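PDB 7B04: nitrite oxidoreductase subunit C from Kuenenia stuttgartiensis, which binds heme b and calcium ions and probably carries electrons as part of the nitrite oxidoreductase complex of an anammox bacterium. Local coordinates for residues Q112-D117 against N260-V265; D117-K122 against V293-R298. One frame throughout, in Å; residues are numbered along the deposited sequence.

Contact 1: Q112-D117 against N260-V265; sequences QVIWDD and NKKWTV. With CA (calcium ion), chain B.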
loop_
_atom_site.group_PDB
_atom_site.type_symbol
_atom_site.label_atom_id
_atom_site.label_comp_id
_atom_site.label_asym_id
_atom_site.label_seq_id
_atom_site.Cartn_x
_atom_site.Cartn_y
_atom_site.Cartn_z
ATOM N N GLN C 112 -56.684 -1.341 -15.647
ATOM C CA GLN C 112 -56.043 -0.031 -15.640
ATOM C C GLN C 112 -56.125 0.549 -14.235
ATOM O O GLN C 112 -57.224 0.655 -13.670
ATOM C CB GLN C 112 -56.727 0.898 -16.645
ATOM C CG GLN C 112 -56.030 2.214 -16.881
ATOM C CD GLN C 112 -56.972 3.266 -17.411
ATOM O OE1 GLN C 112 -57.934 3.642 -16.742
ATOM N NE2 GLN C 112 -56.726 3.722 -18.635
ATOM N N VAL C 113 -54.976 0.936 -13.681
ATOM C CA VAL C 113 -54.886 1.478 -12.331
ATOM C C VAL C 113 -54.260 2.867 -12.417
ATOM O O VAL C 113 -53.213 3.049 -13.056
ATOM C CB VAL C 113 -54.063 0.568 -11.405
ATOM C CG1 VAL C 113 -54.149 1.058 -9.979
ATOM C CG2 VAL C 113 -54.548 -0.878 -11.520
ATOM N N ILE C 114 -54.887 3.838 -11.753
ATOM C CA ILE C 114 -54.451 5.228 -11.772
ATOM C C ILE C 114 -54.382 5.760 -10.347
ATOM O O ILE C 114 -55.345 5.635 -9.582
ATOM C CB ILE C 114 -55.405 6.103 -12.604
ATOM C CG1 ILE C 114 -55.300 5.763 -14.088
ATOM C CG2 ILE C 114 -55.133 7.571 -12.365
ATOM C CD1 ILE C 114 -56.342 6.452 -14.940
ATOM N N TRP C 115 -53.251 6.370 -10.004
ATOM C CA TRP C 115 -53.082 7.034 -8.722
ATOM C C TRP C 115 -52.193 8.249 -8.937
ATOM O O TRP C 115 -51.471 8.345 -9.932
ATOM C CB TRP C 115 -52.479 6.101 -7.668
ATOM C CG TRP C 115 -51.039 5.765 -7.908
ATOM C CD1 TRP C 115 -49.951 6.360 -7.338
ATOM C CD2 TRP C 115 -50.530 4.754 -8.786
ATOM N NE1 TRP C 115 -48.796 5.778 -7.802
ATOM C CE2 TRP C 115 -49.124 4.790 -8.693
ATOM C CE3 TRP C 115 -51.126 3.822 -9.639
ATOM C CZ2 TRP C 115 -48.306 3.927 -9.420
ATOM C CZ3 TRP C 115 -50.313 2.968 -10.360
ATOM C CH2 TRP C 115 -48.919 3.028 -10.248
ATOM N N ASP C 116 -52.247 9.178 -7.991
ATOM C CA ASP C 116 -51.501 10.425 -8.090
ATOM C C ASP C 116 -50.197 10.332 -7.322
ATOM O O ASP C 116 -50.176 9.958 -6.152
ATOM C CB ASP C 116 -52.299 11.613 -7.572
ATOM C CG ASP C 116 -53.718 11.639 -8.094
ATOM O OD1 ASP C 116 -53.878 11.821 -9.320
ATOM O OD2 ASP C 116 -54.672 11.519 -7.290
ATOM N N ASP C 117 -49.101 10.613 -7.992
ATOM C CA ASP C 117 -47.817 10.680 -7.303
ATOM C C ASP C 117 -46.898 11.677 -7.991
ATOM O O ASP C 117 -46.798 11.717 -9.215
ATOM C CB ASP C 117 -47.197 9.286 -7.053
ATOM C CG ASP C 117 -45.671 9.313 -6.826
ATOM O OD1 ASP C 117 -45.259 9.808 -5.749
ATOM O OD2 ASP C 117 -44.985 8.568 -7.630
ATOM N N ASN C 260 -47.823 14.580 -15.534
ATOM C CA ASN C 260 -48.361 15.594 -14.628
ATOM C C ASN C 260 -48.686 15.006 -13.255
ATOM O O ASN C 260 -49.827 15.015 -12.791
ATOM C CB ASN C 260 -49.588 16.260 -15.252
ATOM C CG ASN C 260 -49.239 17.071 -16.483
ATOM O OD1 ASN C 260 -48.258 17.816 -16.490
ATOM N ND2 ASN C 260 -50.027 16.913 -17.540
ATOM N N LYS C 261 -47.639 14.506 -12.603
ATOM C CA LYS C 261 -47.731 13.999 -11.234
ATOM C C LYS C 261 -48.802 12.916 -11.083
ATOM O O LYS C 261 -49.492 12.833 -10.065
ATOM C CB LYS C 261 -47.951 15.144 -10.242
ATOM C CG LYS C 261 -46.730 16.045 -10.120
ATOM C CD LYS C 261 -46.867 17.080 -9.019
ATOM C CE LYS C 261 -45.586 17.893 -8.891
ATOM N NZ LYS C 261 -45.663 18.897 -7.796
ATOM N N LYS C 262 -48.968 12.092 -12.118
ATOM C CA LYS C 262 -49.915 10.988 -12.039
ATOM C C LYS C 262 -49.392 9.779 -12.804
ATOM O O LYS C 262 -48.789 9.922 -13.870
ATOM C CB LYS C 262 -51.280 11.398 -12.601
ATOM C CG LYS C 262 -52.178 10.234 -12.974
ATOM C CD LYS C 262 -53.542 10.712 -13.422
ATOM C CE LYS C 262 -54.387 11.091 -12.223
ATOM N NZ LYS C 262 -55.822 11.286 -12.556
ATOM N N TRP C 263 -49.622 8.592 -12.242
ATOM C CA TRP C 263 -49.269 7.327 -12.872
ATOM C C TRP C 263 -50.508 6.698 -13.493
ATOM O O TRP C 263 -51.595 6.736 -12.908
ATOM C CB TRP C 263 -48.659 6.348 -11.868
ATOM C CG TRP C 263 -47.189 6.509 -11.656
ATOM C CD1 TRP C 263 -46.575 7.047 -10.565
ATOM C CD2 TRP C 263 -46.142 6.118 -12.555
ATOM N NE1 TRP C 263 -45.211 7.022 -10.729
ATOM C CE2 TRP C 263 -44.919 6.457 -11.942
ATOM C CE3 TRP C 263 -46.119 5.521 -13.819
ATOM C CZ2 TRP C 263 -43.688 6.218 -12.549
ATOM C CZ3 TRP C 263 -44.895 5.284 -14.420
ATOM C CH2 TRP C 263 -43.697 5.631 -13.784
ATOM N N THR C 264 -50.340 6.112 -14.675
ATOM C CA THR C 264 -51.379 5.302 -15.301
ATOM C C THR C 264 -50.727 4.002 -15.747
ATOM O O THR C 264 -49.873 4.006 -16.640
ATOM C CB THR C 264 -52.040 6.021 -16.479
ATOM O OG1 THR C 264 -52.555 7.283 -16.040
ATOM C CG2 THR C 264 -53.191 5.185 -17.021
ATOM N N VAL C 265 -51.127 2.897 -15.127
ATOM C CA VAL C 265 -50.577 1.583 -15.425
ATOM C C VAL C 265 -51.722 0.665 -15.812
ATOM O O VAL C 265 -52.789 0.691 -15.189
ATOM C CB VAL C 265 -49.810 1.009 -14.213
ATOM C CG1 VAL C 265 -49.289 -0.393 -14.509
ATOM C CG2 VAL C 265 -48.679 1.940 -13.804
HETATM CA CA CA B . -42.775 8.350 -7.062
#
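Trp115 and Trp263 sit opposite each other on two antiparallel strands, their side chains side by side and pointing the same way. Over one face of the Trp115 indole lies CB of Trp263, 3.6 Å from the centroid of the six-membered ring and only 16° off its normal, a CH-pi contact. The indoles themselves are tilted by 23° and slid apart, so they barely overlap. CG of Trp115 lies between the backbone N and the carbonyl carbon (chi1 71°), and beyond it CH2 meets CG2 of Val265 at 3.7 Å. On the other face of the sheet, CG1 of Ile114 rests 3.7 Å from CG2 of Thr264, while CG2 of Ile114 packs against CE of Lys262. Lys262 NZ forms a long salt bridge with OD1 of Asp116, 3.8 Å away. The backbones pair in register: Val113 N donates to Val265 O (2.7 Å) with a return bond from Val265 N, and Trp263 N donates to Trp115 O, whereas the bond from Trp115 N to Trp263 O is weak. Just past strand 112-116, where Asp117 N still bonds weakly to Lys261 O, the Asp117 carboxylate lies nearly coplanar with the Trp263 indole, OD2 at the ring edge, and this same oxygen binds calcium at 2.3 Å. The buried aromatic face of the sheet thus runs directly into a calcium site, and the metal probably offsets the carboxylate's negative charge there.

Contact 2: D117-K122 against V293-R298; sequences DATDNK and VWNGDR. With CA (calcium ion), chain B; HEM (protoporphyrin IX containing Fe), chain D.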
loop_
_atom_site.group_PDB
_atom_site.type_symbol
_atom_site.label_atom_id
_atom_site.label_comp_id
_atom_site.label_asym_id
_atom_site.label_seq_id
_atom_site.Cartn_x
_atom_site.Cartn_y
_atom_site.Cartn_z
ATOM N N ASP C 117 -49.101 10.613 -7.992
ATOM C CA ASP C 117 -47.817 10.680 -7.303
ATOM C C ASP C 117 -46.898 11.677 -7.991
ATOM O O ASP C 117 -46.798 11.717 -9.215
ATOM C CB ASP C 117 -47.197 9.286 -7.053
ATOM C CG ASP C 117 -45.671 9.313 -6.826
ATOM O OD1 ASP C 117 -45.259 9.808 -5.749
ATOM O OD2 ASP C 117 -44.985 8.568 -7.630
ATOM N N ALA C 118 -46.323 12.558 -7.175
ATOM C CA ALA C 118 -45.585 13.734 -7.616
ATOM C C ALA C 118 -44.177 13.436 -8.107
ATOM O O ALA C 118 -43.529 14.339 -8.648
ATOM C CB ALA C 118 -45.511 14.743 -6.464
ATOM N N THR C 119 -43.700 12.202 -7.977
ATOM C CA THR C 119 -42.318 11.870 -8.287
ATOM C C THR C 119 -42.273 10.669 -9.217
ATOM O O THR C 119 -43.009 9.696 -9.027
ATOM C CB THR C 119 -41.495 11.588 -7.024
ATOM O OG1 THR C 119 -41.964 10.389 -6.401
ATOM C CG2 THR C 119 -41.601 12.742 -6.040
ATOM N N ASP C 120 -41.405 10.750 -10.223
ATOM C CA ASP C 120 -41.141 9.647 -11.142
ATOM C C ASP C 120 -39.879 8.922 -10.682
ATOM O O ASP C 120 -38.761 9.290 -11.043
ATOM C CB ASP C 120 -40.987 10.175 -12.565
ATOM C CG ASP C 120 -40.179 11.472 -12.622
ATOM O OD1 ASP C 120 -39.300 11.597 -13.502
ATOM O OD2 ASP C 120 -40.416 12.368 -11.782
ATOM N N ASN C 121 -40.064 7.872 -9.884
ATOM C CA ASN C 121 -38.955 7.014 -9.463
ATOM C C ASN C 121 -38.932 5.833 -10.424
ATOM O O ASN C 121 -39.748 4.913 -10.316
ATOM C CB ASN C 121 -39.116 6.563 -8.016
ATOM C CG ASN C 121 -39.266 7.723 -7.053
ATOM O OD1 ASN C 121 -40.298 7.851 -6.394
ATOM N ND2 ASN C 121 -38.238 8.563 -6.950
ATOM N N LYS C 122 -38.011 5.869 -11.384
ATOM C CA LYS C 122 -37.984 4.901 -12.471
ATOM C C LYS C 122 -36.766 3.992 -12.445
ATOM O O LYS C 122 -36.475 3.337 -13.458
ATOM C CB LYS C 122 -38.039 5.640 -13.807
ATOM C CG LYS C 122 -39.339 6.370 -14.040
ATOM C CD LYS C 122 -39.336 7.083 -15.369
ATOM C CE LYS C 122 -40.641 7.820 -15.574
ATOM N NZ LYS C 122 -40.662 8.535 -16.875
ATOM N N VAL C 293 -49.908 -0.069 -3.774
ATOM C CA VAL C 293 -49.122 0.902 -4.529
ATOM C C VAL C 293 -47.886 1.257 -3.711
ATOM O O VAL C 293 -47.939 1.302 -2.478
ATOM C CB VAL C 293 -49.953 2.162 -4.866
ATOM C CG1 VAL C 293 -49.088 3.240 -5.499
ATOM C CG2 VAL C 293 -51.114 1.810 -5.786
ATOM N N TRP C 294 -46.766 1.486 -4.394
ATOM C CA TRP C 294 -45.516 1.869 -3.755
ATOM C C TRP C 294 -45.036 3.201 -4.310
ATOM O O TRP C 294 -45.230 3.507 -5.491
ATOM C CB TRP C 294 -44.432 0.805 -3.953
ATOM C CG TRP C 294 -44.773 -0.492 -3.314
ATOM C CD1 TRP C 294 -44.333 -0.955 -2.110
ATOM C CD2 TRP C 294 -45.650 -1.490 -3.836
ATOM N NE1 TRP C 294 -44.871 -2.193 -1.858
ATOM C CE2 TRP C 294 -45.688 -2.541 -2.901
ATOM C CE3 TRP C 294 -46.403 -1.601 -5.008
ATOM C CZ2 TRP C 294 -46.451 -3.685 -3.101
ATOM C CZ3 TRP C 294 -47.155 -2.733 -5.204
ATOM C CH2 TRP C 294 -47.179 -3.759 -4.254
ATOM N N ASN C 295 -44.399 3.992 -3.448
ATOM C CA ASN C 295 -43.790 5.258 -3.844
ATOM C C ASN C 295 -42.330 5.259 -3.416
ATOM O O ASN C 295 -42.029 5.380 -2.225
ATOM C CB ASN C 295 -44.536 6.450 -3.242
ATOM C CG ASN C 295 -44.063 7.780 -3.805
ATOM O OD1 ASN C 295 -43.382 7.832 -4.827
ATOM N ND2 ASN C 295 -44.425 8.866 -3.134
ATOM N N GLY C 296 -41.428 5.119 -4.391
ATOM C CA GLY C 296 -40.005 5.107 -4.104
ATOM C C GLY C 296 -39.504 6.367 -3.432
ATOM O O GLY C 296 -38.471 6.328 -2.754
ATOM N N ASP C 297 -40.214 7.486 -3.597
ATOM C CA ASP C 297 -39.783 8.727 -2.964
ATOM C C ASP C 297 -39.844 8.617 -1.445
ATOM O O ASP C 297 -38.993 9.178 -0.745
ATOM C CB ASP C 297 -40.635 9.896 -3.460
ATOM C CG ASP C 297 -40.052 11.244 -3.076
ATOM O OD1 ASP C 297 -39.037 11.649 -3.681
ATOM O OD2 ASP C 297 -40.611 11.901 -2.171
ATOM N N ARG C 298 -40.845 7.908 -0.918
ATOM C CA ARG C 298 -40.946 7.628 0.509
ATOM C C ARG C 298 -40.365 6.264 0.888
ATOM O O ARG C 298 -40.706 5.728 1.951
ATOM C CB ARG C 298 -42.406 7.731 0.967
ATOM C CG ARG C 298 -42.890 9.159 1.190
ATOM C CD ARG C 298 -43.488 9.722 -0.081
ATOM N NE ARG C 298 -44.349 10.871 0.170
ATOM C CZ ARG C 298 -43.995 12.129 -0.062
ATOM N NH1 ARG C 298 -42.794 12.397 -0.555
ATOM N NH2 ARG C 298 -44.841 13.117 0.192
HETATM CA CA CA B . -42.775 8.350 -7.062
HETATM C CHA HEM D . -44.310 -7.739 -0.284
HETATM C CHB HEM D . -46.674 -7.443 3.967
HETATM C CHC HEM D . -50.759 -6.666 1.451
HETATM C CHD HEM D . -48.424 -7.137 -2.823
HETATM C C1A HEM D . -44.602 -7.820 1.066
HETATM C C2A HEM D . -43.723 -8.328 2.098
HETATM C C3A HEM D . -44.365 -8.240 3.276
HETATM C C4A HEM D . -45.685 -7.691 3.033
HETATM C CMA HEM D . -43.824 -8.651 4.664
HETATM C CAA HEM D . -42.285 -8.833 1.838
HETATM C CBA HEM D . -42.158 -10.319 2.148
HETATM C CGA HEM D . -42.451 -11.111 0.906
HETATM O O1A HEM D . -43.061 -12.204 1.022
HETATM O O2A HEM D . -42.084 -10.633 -0.198
HETATM C C1B HEM D . -47.988 -7.139 3.669
HETATM C C2B HEM D . -49.024 -6.749 4.604
HETATM C C3B HEM D . -50.162 -6.540 3.909
HETATM C C4B HEM D . -49.870 -6.777 2.505
HETATM C CMB HEM D . -48.782 -6.642 6.126
HETATM C CAB HEM D . -51.566 -6.097 4.402
HETATM C CBB HEM D . -51.836 -5.649 5.634
HETATM C C1C HEM D . -50.471 -6.668 0.096
HETATM C C2C HEM D . -51.395 -6.310 -0.966
HETATM C C3C HEM D . -50.760 -6.430 -2.136
HETATM C C4C HEM D . -49.406 -6.886 -1.876
HETATM C CMC HEM D . -52.859 -5.852 -0.773
HETATM C CAC HEM D . -51.367 -6.147 -3.529
HETATM C CBC HEM D . -51.295 -7.043 -4.516
HETATM C C1D HEM D . -47.082 -7.245 -2.502
HETATM C C2D HEM D . -45.955 -7.115 -3.410
HETATM C C3D HEM D . -44.832 -7.278 -2.712
HETATM C C4D HEM D . -45.189 -7.522 -1.327
HETATM C CMD HEM D . -46.021 -6.840 -4.928
HETATM C CAD HEM D . -43.404 -7.220 -3.297
HETATM C CBD HEM D . -42.777 -5.852 -3.055
HETATM C CGD HEM D . -41.486 -5.745 -3.825
HETATM O O1D HEM D . -40.877 -4.646 -3.827
HETATM O O2D HEM D . -41.063 -6.751 -4.450
HETATM N NA HEM D . -45.784 -7.452 1.678
HETATM N NB HEM D . -48.542 -7.143 2.408
HETATM N NC HEM D . -49.262 -7.019 -0.494
HETATM N ND HEM D . -46.573 -7.490 -1.230
HETATM FE FE HEM D . -47.505 -7.503 0.724
#
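The amide of Asn295 and the carboxylate of Asp117 meet with their planes 76° apart, OD1 of Asn295 and OD2 of Asp117 both directed at one calcium ion. One residue earlier, the Trp294 indole lies against the heme rather than the metal: the CHD methine lies in plane at the ring edge, and Trp294 CH2 comes 3.4 Å from the methyl carbon CMD. Its ring also meets that of His166, and Trp294 NE1 is hydrogen-bonded to the backbone O of Asn302.

Around the metal, the 117-122 loop supplies most of the ligands given by the two segments. Thr119 binds through both its carbonyl O and its OG1, the latter 2.3 Å from calcium; OG1 lies between the backbone N and carbonyl carbon (chi1 67°), which lets one residue grip the ion twice. Asn121 OD1 binds at 2.6 Å, and from the facing segment Asn295 OD1 binds at 2.4 Å. The two segments are therefore joined chiefly through the ion they share. Asp297 crosses Thr119 at about a right angle, its CB 3.3 Å from Thr119 OG1, while Asp297 N makes a weak bond back to Asn295 OD1. Asp132 completes the site with both carboxylate oxygens, and one of them also accepts a hydrogen bond from Gly296 N. Seven oxygens, among them those of a bidentate carboxylate and a main-chain carbonyl, make an all-oxygen, seven-coordinate site of the kind common for protein-bound calcium, here assembled from loops next to the heme pocket of an ethylbenzene dehydrogenase-family domain.

In the fold
Following the chain from the N terminus, strand 108-116 is the first element of either contact, and its end leads straight into the 117-122 loop, Asp117 belonging to both contacts. Contact 1 closes a span of 142 residues by pairing this strand with strand 262-270; contact 2 closes one of 170 residues by bringing the loop to the end of strand 286-294. Because 260-265 precedes 293-298, the two closures cross rather than nest. Their centres lie about 10 Å apart, and they touch directly where Trp115 NE1 packs on Val293 CG1 at 3.4 Å. Together they join the strand pairing of contact 1 to the calcium site and, through strand 286-294, to the heme pocket.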